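Long-range contacts in Lys-gingipain catalytic subunit (Porphyromonas gingivalis, PDB 6I9A), which cleaves proteins after lysine as a secreted cysteine peptidase and may act as a virulence factor in periodontal disease: residues A[285-290]-A[346-351]; A[293-298]-A[340-345]; A[279-284]-A[354-359]; A[308-313]-A[329-334]. All coordinates share one frame; numbering follows the deposited sequence. Where two conformers were deposited one is given.

Contact 1 (A[285-290]-A[346-351]); sequences WGEDYY and THIGAH. With H8E (benzyl-N-[(2S)-1-[[(3S)-7-amino-1-(benzylamino)-1,2-dioxoheptan-3-yl]amino]-5-(2-methyl-2-phenylhydrazinyl)-1,5-dioxopentan-2-yl]carbamate), chain I.
Beside the S1 pocket, which holds the lysine-like side chain of the inhibitor, Glu287 joins helix 285-293 to the loop of Thr346, His347, Ile348 and Gly349. The Glu287 chain bends at chi2 (81°), which swings CD towards this loop. Its OE1 accepts His347 N at 2.9 Å through the syn lone pair. Its OE2 takes two more amides, Gly349 N at 2.8 Å and Ile348 N at 3.1 Å. Both come from the same face of the carboxylate plane, and the Gly349 bond is nearly straight (171°). Three donors therefore fix the rotation of the group. Gly349 is the N-cap of helix 350-356. The three amide donors and the nearby start of this helix would probably favour the ionised carboxylate.

The His347 ring is turned 49° from the carboxylate, and its ND1 lies 2.9 Å from Gly286 N. Inhibitor atom CAS sits over the centre of one face of this ring. Trp285 N donates to inhibitor OAD at 3.0 Å. Over one face of the Trp285 ring, towards its rim, lies CAY of the lysine-like chain. At the end of that chain, amine NAB donates to Asp288 OD2 at 2.9 Å. An aromatic wall with an acid at the far end is consistent with the preference for lysine at P1 in this family C25 peptidase of clan CD.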
# COMPACT_ATOMS: atom_id res chain seq x y z
N TRP A 285 5.91 -0.16 -21.75
CA TRP A 285 5.53 -1.57 -21.87
C TRP A 285 6.57 -2.51 -21.32
O TRP A 285 6.21 -3.51 -20.68
CB TRP A 285 5.24 -1.89 -23.35
CG TRP A 285 3.90 -1.40 -23.82
CD1 TRP A 285 3.64 -0.27 -24.54
CD2 TRP A 285 2.61 -1.99 -23.53
NE1 TRP A 285 2.28 -0.14 -24.76
CE2 TRP A 285 1.63 -1.17 -24.15
CE3 TRP A 285 2.19 -3.14 -22.83
CZ2 TRP A 285 0.28 -1.46 -24.11
CZ3 TRP A 285 0.83 -3.44 -22.80
CH2 TRP A 285 -0.10 -2.59 -23.42
N GLY A 286 7.86 -2.30 -21.62
CA GLY A 286 8.87 -3.25 -21.15
C GLY A 286 9.03 -3.27 -19.65
O GLY A 286 8.85 -4.29 -18.99
N GLU A 287 9.31 -2.08 -19.05
CA GLU A 287 9.47 -2.03 -17.59
C GLU A 287 8.19 -2.46 -16.89
O GLU A 287 8.31 -3.12 -15.87
CB GLU A 287 9.90 -0.66 -17.10
CG GLU A 287 11.40 -0.40 -17.10
CD GLU A 287 12.03 -0.01 -18.42
OE1 GLU A 287 11.39 -0.17 -19.49
OE2 GLU A 287 13.20 0.46 -18.37
N ASP A 288 6.99 -2.11 -17.40
CA ASP A 288 5.78 -2.57 -16.70
C ASP A 288 5.66 -4.08 -16.75
O ASP A 288 5.09 -4.70 -15.84
CB ASP A 288 4.52 -1.94 -17.27
CG ASP A 288 4.12 -0.58 -16.73
OD1 ASP A 288 4.86 -0.03 -15.85
OD2 ASP A 288 3.05 -0.11 -17.13
N TYR A 289 6.13 -4.72 -17.86
CA TYR A 289 6.10 -6.19 -17.95
C TYR A 289 6.92 -6.79 -16.79
O TYR A 289 6.46 -7.64 -16.06
CB TYR A 289 6.59 -6.59 -19.33
CG TYR A 289 6.55 -8.05 -19.73
CD1 TYR A 289 5.51 -8.89 -19.33
CD2 TYR A 289 7.45 -8.54 -20.66
CE1 TYR A 289 5.42 -10.19 -19.83
CE2 TYR A 289 7.32 -9.80 -21.21
CZ TYR A 289 6.31 -10.63 -20.78
OH TYR A 289 6.17 -11.92 -21.30
N TYR A 290 8.15 -6.32 -16.66
CA TYR A 290 9.00 -6.83 -15.59
C TYR A 290 8.42 -6.50 -14.22
O TYR A 290 8.47 -7.33 -13.31
CB TYR A 290 10.43 -6.21 -15.67
CG TYR A 290 11.06 -6.31 -17.04
CD1 TYR A 290 11.05 -7.51 -17.75
CD2 TYR A 290 11.71 -5.22 -17.61
CE1 TYR A 290 11.60 -7.60 -19.02
CE2 TYR A 290 12.29 -5.30 -18.87
CZ TYR A 290 12.24 -6.50 -19.56
OH TYR A 290 12.81 -6.57 -20.81
N THR A 346 15.41 -2.67 -21.97
CA THR A 346 14.76 -1.66 -21.15
C THR A 346 14.34 -0.49 -22.04
O THR A 346 14.97 -0.20 -23.06
CB THR A 346 15.62 -1.24 -19.97
OG1 THR A 346 16.82 -0.67 -20.43
CG2 THR A 346 15.91 -2.36 -18.96
N HIS A 347 13.27 0.17 -21.64
CA HIS A 347 12.68 1.28 -22.39
C HIS A 347 12.91 2.64 -21.77
O HIS A 347 12.78 3.68 -22.46
CB HIS A 347 11.18 1.05 -22.56
CG HIS A 347 10.87 -0.14 -23.43
ND1 HIS A 347 9.62 -0.75 -23.40
CD2 HIS A 347 11.65 -0.75 -24.37
CE1 HIS A 347 9.69 -1.72 -24.32
NE2 HIS A 347 10.88 -1.76 -24.93
N ILE A 348 13.19 2.70 -20.45
CA ILE A 348 13.33 4.02 -19.85
C ILE A 348 14.25 4.06 -18.64
O ILE A 348 14.78 5.13 -18.33
CB ILE A 348 11.91 4.57 -19.47
CG1 ILE A 348 11.87 6.09 -19.23
CG2 ILE A 348 11.30 3.81 -18.27
CD1 ILE A 348 12.16 6.90 -20.48
N GLY A 349 14.45 2.94 -17.94
CA GLY A 349 15.42 2.97 -16.86
C GLY A 349 14.81 2.98 -15.47
O GLY A 349 13.70 3.45 -15.24
N ALA A 350 15.60 2.47 -14.53
CA ALA A 350 15.16 2.28 -13.16
C ALA A 350 14.90 3.62 -12.47
O ALA A 350 13.92 3.71 -11.70
CB ALA A 350 16.20 1.50 -12.37
N HIS A 351 15.80 4.59 -12.59
CA HIS A 351 15.63 5.83 -11.87
C HIS A 351 14.23 6.44 -12.19
O HIS A 351 13.50 6.88 -11.29
CB HIS A 351 16.78 6.78 -12.21
CG HIS A 351 16.84 8.02 -11.37
ND1 HIS A 351 17.95 8.85 -11.45
CD2 HIS A 351 16.00 8.52 -10.43
CE1 HIS A 351 17.74 9.85 -10.60
NE2 HIS A 351 16.58 9.69 -9.94
CAQ H8E I . -3.86 8.26 -23.49
CAK H8E I . -5.24 8.24 -23.76
CAH H8E I . -5.76 7.29 -24.65
CAL H8E I . -4.94 6.38 -25.29
CAR H8E I . -3.58 6.44 -25.02
CBO H8E I . -3.02 7.33 -24.11
CBA H8E I . -1.62 7.33 -23.94
NBE H8E I . -1.15 6.37 -22.92
CBL H8E I . 0.05 5.73 -23.01
OAE H8E I . 0.77 5.84 -24.00
CBN H8E I . 0.43 4.88 -21.80
OAG H8E I . -0.55 4.56 -21.07
CBS H8E I . 1.39 3.71 -22.21
CBB H8E I . 1.41 2.57 -21.18
CAY H8E I . 2.25 1.38 -21.64
CAX H8E I . 2.52 0.33 -20.56
CAW H8E I . 1.28 -0.49 -20.23
NAB H8E I . 1.62 -1.51 -19.19
NBG H8E I . 2.76 4.16 -22.49
C H8E I . 3.41 4.01 -23.64
O H8E I . 2.95 3.53 -24.67
CA H8E I . 4.77 4.69 -23.64
N H8E I . 5.68 4.13 -24.63
CBK H8E I . 6.19 2.88 -24.53
OAD H8E I . 5.77 2.12 -23.64
OBI H8E I . 7.07 2.56 -25.40
CBD H8E I . 7.60 1.19 -25.42
CBP H8E I . 8.40 0.95 -26.63
CAS H8E I . 9.79 1.03 -26.62
CAM H8E I . 10.59 0.78 -27.77
CAI H8E I . 9.89 0.53 -28.96
CAN H8E I . 8.50 0.52 -28.98
CAT H8E I . 7.75 0.73 -27.84
CB H8E I . 4.59 6.19 -23.92
CG H8E I . 3.92 6.48 -25.29
CD H8E I . 3.43 7.90 -25.36
OE1 H8E I . 4.20 8.81 -25.67
NE2 H8E I . 2.14 8.03 -25.00
NBT H8E I . 1.52 9.28 -24.84
CAA H8E I . 1.06 9.50 -23.44
CBQ H8E I . 0.78 9.72 -25.97
CAU H8E I . -0.31 10.60 -25.85
CAO H8E I . -0.97 11.06 -26.98
CAJ H8E I . -0.57 10.64 -28.25
CAP H8E I . 0.47 9.74 -28.38
CAV H8E I . 1.16 9.29 -27.25

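Contact 2 (A[293-298]-A[340-345]); sequences VGANAV and GNIGNI. With NA (sodium ion), chain F.
Asn296 and Asn344 pair through two hydrogen bonds that use both ends of the Asn344 carboxamide. Asn296 N donates to Asn344 OD1 at 2.8 Å, with the donor tilted 26° from the carbonyl plane. Asn344 ND2 returns a bond to Asn296 OD1 at 3.0 Å. That acceptor lies close to the amide plane of Asn344, while ND2 stands above the carbonyl plane of Asn296. The two side chains cross at about a right angle, and their amide planes are 55° apart. CG of Asn344 is anti to its carbonyl carbon (chi1 -68°), which carries the carboxamide to Asn296.

The pair links the loop after helix 285-293 to the C-terminal end of helix 325-342. A Schellman motif at Gly343 closes that end, and Gly343 N bonds to Gly340 O at 3.2 Å. Ile342 CD1 lies against the Asn296 carboxamide, 3.5 Å from Asn296 ND2, and makes an apolar contact with Ala295 CB at 4.0 Å.

The polar backbone of the loop has further partners. Ala295 N is hydrogen-bonded to Ser309 OG. Val293 O binds a sodium ion at 2.3 Å, and Tyr174, Thr308, Ser309, Asp314 and a water complete that site.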
# COMPACT_ATOMS: atom_id res chain seq x y z
N VAL A 293 5.68 -9.26 -13.62
CA VAL A 293 6.05 -10.67 -13.73
C VAL A 293 7.42 -11.02 -13.16
O VAL A 293 7.64 -12.16 -12.71
CB VAL A 293 6.02 -11.01 -15.24
CG1 VAL A 293 6.70 -12.32 -15.57
CG2 VAL A 293 4.58 -11.02 -15.75
N GLY A 294 8.35 -10.06 -13.25
CA GLY A 294 9.76 -10.28 -12.91
C GLY A 294 10.61 -10.01 -14.14
O GLY A 294 10.15 -9.97 -15.29
N ALA A 295 11.90 -9.76 -13.86
CA ALA A 295 12.87 -9.64 -14.97
C ALA A 295 13.05 -10.98 -15.68
O ALA A 295 12.65 -12.05 -15.19
CB ALA A 295 14.20 -9.14 -14.43
N ASN A 296 13.70 -10.91 -16.85
CA ASN A 296 13.91 -12.09 -17.75
C ASN A 296 12.61 -12.52 -18.43
O ASN A 296 12.59 -13.54 -19.09
CB ASN A 296 14.62 -13.29 -17.10
CG ASN A 296 16.11 -13.21 -17.23
OD1 ASN A 296 16.63 -12.64 -18.23
ND2 ASN A 296 16.83 -13.72 -16.22
N ALA A 297 11.56 -11.72 -18.35
CA ALA A 297 10.36 -11.92 -19.15
C ALA A 297 10.69 -11.51 -20.60
O ALA A 297 11.44 -10.59 -20.83
CB ALA A 297 9.25 -11.01 -18.59
N VAL A 298 10.14 -12.26 -21.55
CA VAL A 298 10.40 -12.05 -22.97
C VAL A 298 9.10 -11.69 -23.68
O VAL A 298 8.04 -12.31 -23.42
CB VAL A 298 11.05 -13.33 -23.55
CG1 VAL A 298 11.14 -13.28 -25.07
CG2 VAL A 298 12.42 -13.55 -22.93
N GLY A 340 17.35 -4.10 -15.80
CA GLY A 340 18.47 -3.30 -16.30
C GLY A 340 19.81 -3.89 -15.87
O GLY A 340 20.77 -3.96 -16.64
N ASN A 341 19.89 -4.35 -14.62
CA ASN A 341 21.15 -4.88 -14.09
C ASN A 341 21.61 -6.14 -14.78
O ASN A 341 22.81 -6.41 -14.84
CB ASN A 341 21.03 -5.19 -12.60
CG ASN A 341 20.93 -3.97 -11.75
OD1 ASN A 341 21.23 -2.86 -12.19
ND2 ASN A 341 20.43 -4.11 -10.52
N ILE A 342 20.68 -6.91 -15.32
CA ILE A 342 21.03 -8.20 -15.94
C ILE A 342 21.08 -8.07 -17.47
O ILE A 342 21.40 -9.07 -18.13
CB ILE A 342 20.13 -9.38 -15.47
CG1 ILE A 342 18.71 -9.24 -16.01
CG2 ILE A 342 20.20 -9.50 -13.95
CD1 ILE A 342 17.79 -10.45 -15.61
N GLY A 343 20.81 -6.89 -18.00
CA GLY A 343 20.96 -6.67 -19.45
C GLY A 343 19.74 -6.96 -20.28
O GLY A 343 19.85 -7.08 -21.50
N ASN A 344 18.56 -7.10 -19.65
CA ASN A 344 17.35 -7.24 -20.45
C ASN A 344 17.04 -5.97 -21.24
O ASN A 344 17.58 -4.90 -20.93
CB ASN A 344 16.14 -7.45 -19.51
CG ASN A 344 16.09 -8.73 -18.75
OD1 ASN A 344 15.29 -8.82 -17.80
ND2 ASN A 344 16.87 -9.77 -19.12
N ILE A 345 16.15 -6.04 -22.23
CA ILE A 345 15.71 -4.85 -22.97
C ILE A 345 15.04 -3.91 -21.98
O ILE A 345 14.14 -4.32 -21.24
CB ILE A 345 14.71 -5.30 -24.06
CG1 ILE A 345 15.45 -6.09 -25.15
CG2 ILE A 345 13.98 -4.10 -24.68
CD1 ILE A 345 14.43 -6.78 -26.14
NA NA F . 8.64 -14.00 -11.67
O HOH W 1 9.83 -15.76 -10.47

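Contact 3 (A[279-284]-A[354-359]); sequences SSPNSY and WEAYHV. With H8E (benzyl-N-[(2S)-1-[[(3S)-7-amino-1-(benzylamino)-1,2-dioxoheptan-3-yl]amino]-5-(2-methyl-2-phenylhydrazinyl)-1,5-dioxopentan-2-yl]carbamate), chain I.
Ser279 sits over one face of the Tyr357 ring. Its CB is 4.2 Å from the ring centroid and only 11° off the normal, a CH-pi contact. The Tyr357 OH end runs on to Ser283 CB at 4.0 Å, and this hydroxyl is hydrogen-bonded to Asp288. With OG anti to the backbone N (chi1 -177°), Ser279 reaches on to Pro281 O, its OG donating at 2.8 Å from above that carbonyl plane.

Ser279 and Tyr357 form an antiparallel, non-hydrogen-bonded pair. They join strand 273-279 to strand 357-361, an edge strand of the mixed sheet in the catalytic domain. Next to this pair, Ala356 O is gripped from opposite faces of its carbonyl plane. Ser280 N comes from one face at 2.9 Å in a nearly straight bond (173°). His358 ND1 comes from the other at 2.9 Å, with the acceptor close to the imidazole plane. The same ring meets Ser280 CB obliquely. Pro281 CG presses on Ala356 CB at 3.4 Å, a tight contact.

The loop then turns to the active site. Ser283 O accepts NBG of the inhibitor at 2.9 Å. The Tyr284 ring lies with one face under inhibitor atom CA, which is offset towards the rim. Ser283 OG is hydrogen-bonded to Asp288.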
# COMPACT_ATOMS: atom_id res chain seq x y z
N SER A 279 1.25 5.41 -12.05
CA SER A 279 2.39 6.21 -12.49
C SER A 279 2.00 7.66 -12.71
O SER A 279 0.95 7.96 -13.29
CB SER A 279 2.90 5.64 -13.81
OG SER A 279 4.06 6.35 -14.25
N SER A 280 2.85 8.58 -12.21
CA SER A 280 2.66 10.01 -12.47
C SER A 280 3.01 10.39 -13.94
O SER A 280 2.19 11.02 -14.60
CB SER A 280 3.48 10.79 -11.45
OG SER A 280 3.50 12.15 -11.83
N PRO A 281 4.16 9.95 -14.48
CA PRO A 281 4.47 10.21 -15.91
C PRO A 281 3.96 9.02 -16.74
O PRO A 281 3.27 8.09 -16.25
CB PRO A 281 5.97 10.25 -15.90
CG PRO A 281 6.35 9.12 -14.94
CD PRO A 281 5.33 9.35 -13.81
N ASN A 282 4.36 8.98 -18.00
CA ASN A 282 4.08 7.79 -18.82
C ASN A 282 4.73 6.57 -18.21
O ASN A 282 5.83 6.68 -17.63
CB ASN A 282 4.67 8.00 -20.23
CG ASN A 282 3.97 9.11 -20.98
OD1 ASN A 282 2.90 9.57 -20.62
ND2 ASN A 282 4.57 9.54 -22.10
N SER A 283 4.11 5.42 -18.34
CA SER A 283 4.78 4.17 -18.02
C SER A 283 5.15 3.50 -19.34
O SER A 283 4.74 3.98 -20.40
CB SER A 283 3.96 3.25 -17.10
OG SER A 283 2.90 2.65 -17.82
N TYR A 284 5.94 2.42 -19.28
CA TYR A 284 6.44 1.81 -20.51
C TYR A 284 6.15 0.35 -20.53
O TYR A 284 6.15 -0.34 -19.51
CB TYR A 284 7.98 2.04 -20.62
CG TYR A 284 8.28 3.46 -21.00
CD1 TYR A 284 8.24 4.49 -20.05
CD2 TYR A 284 8.52 3.81 -22.33
CE1 TYR A 284 8.39 5.82 -20.43
CE2 TYR A 284 8.69 5.13 -22.72
CZ TYR A 284 8.66 6.12 -21.77
OH TYR A 284 8.88 7.40 -22.22
N TRP A 354 11.49 4.61 -10.22
CA TRP A 354 11.39 4.99 -8.81
C TRP A 354 10.76 6.35 -8.67
O TRP A 354 10.02 6.57 -7.70
CB TRP A 354 12.77 4.90 -8.15
CG TRP A 354 13.23 3.48 -7.95
CD1 TRP A 354 14.08 2.75 -8.75
CD2 TRP A 354 12.77 2.58 -6.92
NE1 TRP A 354 14.21 1.47 -8.27
CE2 TRP A 354 13.40 1.33 -7.14
CE3 TRP A 354 11.86 2.70 -5.86
CZ2 TRP A 354 13.19 0.22 -6.30
CZ3 TRP A 354 11.67 1.63 -5.03
CH2 TRP A 354 12.30 0.38 -5.26
N GLU A 355 10.99 7.29 -9.62
CA GLU A 355 10.31 8.58 -9.60
C GLU A 355 8.84 8.49 -10.04
O GLU A 355 8.04 9.38 -9.71
CB GLU A 355 11.01 9.56 -10.55
CG GLU A 355 12.36 10.09 -10.09
CD GLU A 355 12.95 11.11 -11.04
OE1 GLU A 355 12.55 11.16 -12.22
OE2 GLU A 355 13.82 11.88 -10.58
N ALA A 356 8.51 7.51 -10.88
CA ALA A 356 7.22 7.46 -11.55
C ALA A 356 6.07 6.91 -10.69
O ALA A 356 5.00 7.50 -10.62
CB ALA A 356 7.33 6.59 -12.81
N TYR A 357 6.29 5.72 -10.10
CA TYR A 357 5.20 5.01 -9.42
C TYR A 357 4.94 5.58 -8.05
O TYR A 357 5.88 5.94 -7.29
CB TYR A 357 5.46 3.52 -9.40
CG TYR A 357 4.88 2.82 -10.62
CD1 TYR A 357 5.60 2.71 -11.82
CD2 TYR A 357 3.57 2.34 -10.61
CE1 TYR A 357 5.04 2.11 -12.94
CE2 TYR A 357 3.02 1.72 -11.73
CZ TYR A 357 3.76 1.60 -12.88
OH TYR A 357 3.17 0.95 -13.95
N HIS A 358 3.66 5.68 -7.71
CA HIS A 358 3.23 6.19 -6.41
C HIS A 358 2.11 5.36 -5.86
O HIS A 358 1.33 4.78 -6.60
CB HIS A 358 2.69 7.64 -6.59
CG HIS A 358 3.77 8.64 -6.87
ND1 HIS A 358 4.36 8.76 -8.11
CD2 HIS A 358 4.39 9.52 -6.03
CE1 HIS A 358 5.30 9.70 -7.99
NE2 HIS A 358 5.36 10.18 -6.74
N VAL A 359 1.99 5.44 -4.51
CA VAL A 359 0.80 5.00 -3.81
C VAL A 359 -0.02 6.25 -3.45
O VAL A 359 0.49 7.16 -2.78
CB VAL A 359 1.11 4.20 -2.53
CG1 VAL A 359 -0.21 3.82 -1.83
CG2 VAL A 359 1.93 2.92 -2.83
CAQ H8E I . -3.86 8.26 -23.49
CAK H8E I . -5.24 8.24 -23.76
CAH H8E I . -5.76 7.29 -24.65
CAL H8E I . -4.94 6.38 -25.29
CAR H8E I . -3.58 6.44 -25.02
CBO H8E I . -3.02 7.33 -24.11
CBA H8E I . -1.62 7.33 -23.94
NBE H8E I . -1.15 6.37 -22.92
CBL H8E I . 0.05 5.73 -23.01
OAE H8E I . 0.77 5.84 -24.00
CBN H8E I . 0.43 4.88 -21.80
OAG H8E I . -0.55 4.56 -21.07
CBS H8E I . 1.39 3.71 -22.21
CBB H8E I . 1.41 2.57 -21.18
CAY H8E I . 2.25 1.38 -21.64
CAX H8E I . 2.52 0.33 -20.56
CAW H8E I . 1.28 -0.49 -20.23
NAB H8E I . 1.62 -1.51 -19.19
NBG H8E I . 2.76 4.16 -22.49
C H8E I . 3.41 4.01 -23.64
O H8E I . 2.95 3.53 -24.67
CA H8E I . 4.77 4.69 -23.64
N H8E I . 5.68 4.13 -24.63
CBK H8E I . 6.19 2.88 -24.53
OAD H8E I . 5.77 2.12 -23.64
OBI H8E I . 7.07 2.56 -25.40
CBD H8E I . 7.60 1.19 -25.42
CBP H8E I . 8.40 0.95 -26.63
CAS H8E I . 9.79 1.03 -26.62
CAM H8E I . 10.59 0.78 -27.77
CAI H8E I . 9.89 0.53 -28.96
CAN H8E I . 8.50 0.52 -28.98
CAT H8E I . 7.75 0.73 -27.84
CB H8E I . 4.59 6.19 -23.92
CG H8E I . 3.92 6.48 -25.29
CD H8E I . 3.43 7.90 -25.36
OE1 H8E I . 4.20 8.81 -25.67
NE2 H8E I . 2.14 8.03 -25.00
NBT H8E I . 1.52 9.28 -24.84
CAA H8E I . 1.06 9.50 -23.44
CBQ H8E I . 0.78 9.72 -25.97
CAU H8E I . -0.31 10.60 -25.85
CAO H8E I . -0.97 11.06 -26.98
CAJ H8E I . -0.57 10.64 -28.25
CAP H8E I . 0.47 9.74 -28.38
CAV H8E I . 1.16 9.29 -27.25

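Contact 4 (A[308-313]-A[329-334]); sequences TSMGSY and MWAGNL. With NA (sodium ion), chain F.
At the N-terminal end of helix 312-317, Ser312 packs on Ala331 and Gly332 of helix 325-342. Gly311 is the N-cap. The backbones come very close, with Ser312 CA 4.5 Å from Gly332 CA. Most of the residues that meet here are small. Ala331 CB points into the contact and meets three residues, Met310, Gly311 and Ser312. It touches Ser312 CA at 4.0 Å and Gly311 O at 4.1 Å. Ser312 CB touches the backbone of the residue after Ala331, 4.0 Å from Gly332 N.

Met310 supplies the larger apolar group. Its chain runs out extended and then bends at chi3 (72°), which places CE on Ala331 CB at 4.1 Å. The contact between the two segments is thus van der Waals packing.

The polar chemistry lies on the approach to the helix, at a sodium site. Thr308 OG1 and Ser309 O each bind the ion at 2.4 Å. A water also binds the ion and donates to Thr308 O at 2.9 Å. The remaining ligands come from helices 163-178, 285-293 and 312-317, so the ion ties the loop before helix 312-317 to these helices.

Farther out, Met329 and Asn333 of helix 325-342 touch strand 357-361, while Tyr313 packs on helix 163-178. Helix 325-342 lies between this helix start and strand 357-361, a helical layer against a sheet as in the alpha/beta fold of clan CD peptidases.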
# COMPACT_ATOMS: atom_id res chain seq x y z
N THR A 308 11.90 -16.39 -14.52
CA THR A 308 11.87 -14.95 -14.26
C THR A 308 12.33 -14.70 -12.84
O THR A 308 12.25 -15.59 -11.98
CB THR A 308 10.46 -14.34 -14.50
OG1 THR A 308 9.52 -15.02 -13.67
CG2 THR A 308 10.01 -14.41 -15.96
N SER A 309 12.75 -13.46 -12.56
CA SER A 309 13.01 -13.06 -11.19
C SER A 309 11.70 -12.68 -10.51
O SER A 309 10.61 -12.77 -11.10
CB SER A 309 14.03 -11.93 -11.17
OG SER A 309 13.50 -10.70 -11.62
N MET A 310 11.80 -12.19 -9.27
CA MET A 310 10.60 -11.84 -8.54
C MET A 310 9.99 -10.52 -9.04
O MET A 310 10.64 -9.47 -9.07
CB MET A 310 10.97 -11.69 -7.05
CG MET A 310 9.73 -11.51 -6.18
SD MET A 310 10.04 -11.04 -4.46
CE MET A 310 10.58 -9.33 -4.68
N GLY A 311 8.70 -10.55 -9.39
CA GLY A 311 7.98 -9.34 -9.72
C GLY A 311 6.93 -9.04 -8.68
O GLY A 311 6.90 -9.64 -7.59
N SER A 312 6.08 -8.05 -8.98
CA SER A 312 5.10 -7.59 -8.00
C SER A 312 4.10 -8.70 -7.63
O SER A 312 3.77 -8.86 -6.45
CB SER A 312 4.37 -6.36 -8.49
OG SER A 312 3.54 -6.69 -9.59
N TYR A 313 3.63 -9.47 -8.60
CA TYR A 313 2.69 -10.57 -8.25
C TYR A 313 3.37 -11.60 -7.33
O TYR A 313 2.81 -12.01 -6.31
CB TYR A 313 2.18 -11.29 -9.50
CG TYR A 313 1.35 -10.52 -10.51
CD1 TYR A 313 0.44 -9.56 -10.12
CD2 TYR A 313 1.43 -10.84 -11.85
CE1 TYR A 313 -0.39 -8.93 -11.05
CE2 TYR A 313 0.59 -10.23 -12.78
CZ TYR A 313 -0.32 -9.29 -12.38
OH TYR A 313 -1.15 -8.76 -13.33
N MET A 329 4.37 -2.21 -4.82
CA MET A 329 5.00 -1.24 -5.73
C MET A 329 6.52 -1.35 -5.69
O MET A 329 7.18 -1.31 -6.72
CB MET A 329 4.53 0.17 -5.33
CG MET A 329 5.09 1.26 -6.23
SD MET A 329 4.46 2.89 -5.83
CE MET A 329 5.51 3.36 -4.45
N TRP A 330 7.07 -1.53 -4.48
CA TRP A 330 8.51 -1.67 -4.27
C TRP A 330 9.02 -2.86 -5.08
O TRP A 330 10.02 -2.76 -5.79
CB TRP A 330 8.75 -1.90 -2.77
CG TRP A 330 10.20 -1.91 -2.42
CD1 TRP A 330 11.04 -2.98 -2.41
CD2 TRP A 330 10.94 -0.80 -1.94
NE1 TRP A 330 12.30 -2.58 -1.97
CE2 TRP A 330 12.25 -1.25 -1.67
CE3 TRP A 330 10.63 0.53 -1.72
CZ2 TRP A 330 13.25 -0.38 -1.18
CZ3 TRP A 330 11.60 1.38 -1.25
CH2 TRP A 330 12.89 0.93 -0.99
N ALA A 331 8.36 -4.02 -4.97
CA ALA A 331 8.77 -5.24 -5.68
C ALA A 331 8.74 -5.00 -7.20
O ALA A 331 9.64 -5.46 -7.91
CB ALA A 331 7.85 -6.39 -5.29
N GLY A 332 7.71 -4.32 -7.70
CA GLY A 332 7.66 -4.04 -9.15
C GLY A 332 8.83 -3.22 -9.58
O GLY A 332 9.51 -3.50 -10.58
N ASN A 333 9.14 -2.17 -8.79
CA ASN A 333 10.28 -1.33 -9.14
C ASN A 333 11.60 -2.08 -9.02
O ASN A 333 12.49 -1.84 -9.85
CB ASN A 333 10.29 -0.08 -8.27
CG ASN A 333 9.18 0.90 -8.53
OD1 ASN A 333 8.44 0.80 -9.52
ND2 ASN A 333 9.04 1.86 -7.59
N LEU A 334 11.71 -3.01 -8.06
CA LEU A 334 12.93 -3.82 -7.98
C LEU A 334 13.09 -4.66 -9.23
O LEU A 334 14.19 -4.80 -9.75
CB LEU A 334 12.88 -4.76 -6.77
CG LEU A 334 13.02 -4.15 -5.38
CD1 LEU A 334 12.89 -5.27 -4.36
CD2 LEU A 334 14.40 -3.48 -5.21
NA NA F . 8.64 -14.00 -11.67
O HOH W 1 9.83 -15.76 -10.47

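How the contacts relate
Contacts 3 and 4 are buried, contact 1 is partly buried, and contact 2 is also only partly buried, with Asn296 and Ile342 exposed. Contacts 1 and 3 share helix 350-356 and both line the inhibitor site. Asp288 of contact 1 is shared with contact 3 through two hydroxyls. Contacts 2 and 4 share helix 325-342 and the sodium ion, and Ser309 OG meets Ala295 N between them. Tyr289 and Tyr290 tie contact 1 to contact 2. The chemistry follows position: a carboxylate held by amides beside the pocket, paired carboxamides near the surface, strand pairing with an aromatic face at the sheet edge, and van der Waals packing of small residues and a methionine against helix 325-342.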